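Local atomic coordinates of iron-sulfur cluster assembly scaffold protein NifU (Fervidobacterium islandicum, PDB entry 6A6F), a protein that probably serves in the SUF system for iron-sulfur cluster assembly as a SufU-type scaffold or sulfur-handling protein that holds a zinc ion. Residues A[84-88]-A[128-132]. Sequence-based numbering, arbitrary orientation.
Sequences ALEMM and WKTLE
Two right-handed alpha-helical turns pack obliquely, roughly antiparallel, their N-to-C directions 142° apart (signed crossing -142°) and their axes 10.0 Å apart at closest approach. The backbone i+4 to i hydrogen bonds are regular: Met88 N to Ala84 O is 2.8 Å, Glu132 N to Trp128 O 2.9 Å. The register sets Met88 against Trp128 (CA to CA 5.9 Å) and Leu85 against Glu132 (CA to CA 6.5 Å). The main bump is the Trp128 indole, chi1 m and chi2 near 104°. Its six-membered ring fills the hollow bordered by Ala84, Met87 and Met88: CE3 lies 3.5 Å from both CA and CB of Met88, CZ3 4.1 Å from CB of Met87, and the ring edge meets Ala84 O, 4.1 Å from CZ3. The Met88 side chain (chi1 t, chi2 m) runs on past the indole, bringing CE to 3.6 Å from Glu132 OE2. Small Ala84 leaves room for Leu131, CB to CD2 4.4 Å, while Leu85 CD2 rests 4.1 Å from Glu132 CA. No hydrogen bond crosses this largely apolar interface, which buries 348 Å²; Lys129 NZ forms a salt bridge with Glu132 OE1 at 2.7 Å. Helix 118-135, which carries zinc ligand Cys123, is sandwiched in the NifU-like fold: Trp128 and Leu131 meet helices 81-95 and 63-76, while Thr130 packs on Val41 and Leu43 of sheet strand 39-48.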
loop_
_atom_site.group_PDB
_atom_site.type_symbol
_atom_site.label_atom_id
_atom_site.label_comp_id
_atom_site.label_asym_id
_atom_site.label_seq_id
_atom_site.Cartn_x
_atom_site.Cartn_y
_atom_site.Cartn_z
ATOM N N ALA A 84 -8.701 23.576 8.413
ATOM C CA ALA A 84 -7.983 22.531 7.684
ATOM C C ALA A 84 -6.776 23.100 6.931
ATOM O O ALA A 84 -5.673 22.507 6.935
ATOM C CB ALA A 84 -8.907 21.784 6.723
ATOM N N LEU A 85 -6.978 24.246 6.290
ATOM C CA LEU A 85 -5.883 24.923 5.582
ATOM C C LEU A 85 -4.751 25.376 6.515
ATOM O O LEU A 85 -3.587 25.345 6.141
ATOM C CB LEU A 85 -6.429 26.103 4.764
ATOM C CG LEU A 85 -7.227 25.675 3.539
ATOM C CD1 LEU A 85 -8.046 26.807 2.886
ATOM C CD2 LEU A 85 -6.278 25.078 2.521
ATOM N N GLU A 86 -5.090 25.743 7.740
ATOM C CA GLU A 86 -4.092 26.131 8.724
ATOM C C GLU A 86 -3.317 24.895 9.190
ATOM O O GLU A 86 -2.084 24.933 9.346
ATOM C CB GLU A 86 -4.767 26.845 9.900
ATOM C CG GLU A 86 -3.843 27.260 11.048
ATOM C CD GLU A 86 -4.615 27.645 12.306
ATOM O OE1 GLU A 86 -3.974 27.940 13.355
ATOM O OE2 GLU A 86 -5.871 27.651 12.239
ATOM N N MET A 87 -4.036 23.794 9.420
ATOM C CA MET A 87 -3.347 22.521 9.688
ATOM C C MET A 87 -2.395 22.180 8.596
ATOM O O MET A 87 -1.224 21.897 8.850
ATOM C CB MET A 87 -4.342 21.398 9.789
ATOM C CG MET A 87 -4.423 20.809 11.155
ATOM S SD MET A 87 -5.635 19.458 11.144
ATOM C CE MET A 87 -7.068 20.508 11.074
ATOM N N MET A 88 -2.901 22.219 7.367
ATOM C CA MET A 88 -2.071 21.966 6.190
ATOM C C MET A 88 -0.806 22.838 6.144
ATOM O O MET A 88 0.296 22.327 5.910
ATOM C CB MET A 88 -2.898 22.186 4.936
ATOM C CG MET A 88 -2.209 21.853 3.628
ATOM S SD MET A 88 -1.228 23.180 2.854
ATOM C CE MET A 88 -2.239 24.618 3.108
ATOM N N TRP A 128 -2.021 16.365 1.643
ATOM C CA TRP A 128 -2.178 17.754 2.125
ATOM C C TRP A 128 -2.194 18.779 0.966
ATOM O O TRP A 128 -2.999 19.710 0.962
ATOM C CB TRP A 128 -1.059 18.104 3.122
ATOM C CG TRP A 128 -1.209 17.443 4.437
ATOM C CD1 TRP A 128 -0.508 16.384 4.892
ATOM C CD2 TRP A 128 -2.162 17.765 5.442
ATOM N NE1 TRP A 128 -0.956 16.022 6.119
ATOM C CE2 TRP A 128 -1.969 16.871 6.490
ATOM C CE3 TRP A 128 -3.183 18.708 5.541
ATOM C CZ2 TRP A 128 -2.746 16.896 7.646
ATOM C CZ3 TRP A 128 -3.938 18.746 6.709
ATOM C CH2 TRP A 128 -3.707 17.857 7.738
ATOM N N LYS A 129 -1.301 18.578 -0.004
ATOM C CA LYS A 129 -1.241 19.403 -1.199
ATOM C C LYS A 129 -2.508 19.224 -2.031
ATOM O O LYS A 129 -3.023 20.188 -2.565
ATOM C CB LYS A 129 -0.015 19.043 -2.055
ATOM C CG LYS A 129 1.363 19.279 -1.412
ATOM C CD LYS A 129 1.526 20.638 -0.741
ATOM C CE LYS A 129 1.632 21.761 -1.770
ATOM N NZ LYS A 129 1.643 23.141 -1.157
ATOM N N THR A 130 -3.015 17.993 -2.096
ATOM C CA THR A 130 -4.269 17.720 -2.771
ATOM C C THR A 130 -5.432 18.370 -2.073
ATOM O O THR A 130 -6.282 18.972 -2.723
ATOM C CB THR A 130 -4.516 16.211 -2.941
ATOM O OG1 THR A 130 -3.403 15.667 -3.642
ATOM C CG2 THR A 130 -5.784 15.964 -3.743
ATOM N N LEU A 131 -5.438 18.330 -0.748
ATOM C CA LEU A 131 -6.426 19.052 0.023
ATOM C C LEU A 131 -6.411 20.579 -0.206
ATOM O O LEU A 131 -7.463 21.206 -0.393
ATOM C CB LEU A 131 -6.188 18.797 1.479
ATOM C CG LEU A 131 -7.065 19.549 2.479
ATOM C CD1 LEU A 131 -8.476 19.052 2.480
ATOM C CD2 LEU A 131 -6.520 19.381 3.874
ATOM N N GLU A 132 -5.225 21.185 -0.147
ATOM C CA GLU A 132 -5.060 22.630 -0.472
ATOM C C GLU A 132 -5.710 23.029 -1.800
ATOM O O GLU A 132 -6.517 23.970 -1.884
ATOM C CB GLU A 132 -3.566 22.982 -0.475
ATOM C CG GLU A 132 -3.276 24.484 -0.606
ATOM C CD GLU A 132 -1.774 24.800 -0.545
ATOM O OE1 GLU A 132 -0.955 23.936 -0.915
ATOM O OE2 GLU A 132 -1.414 25.903 -0.105
#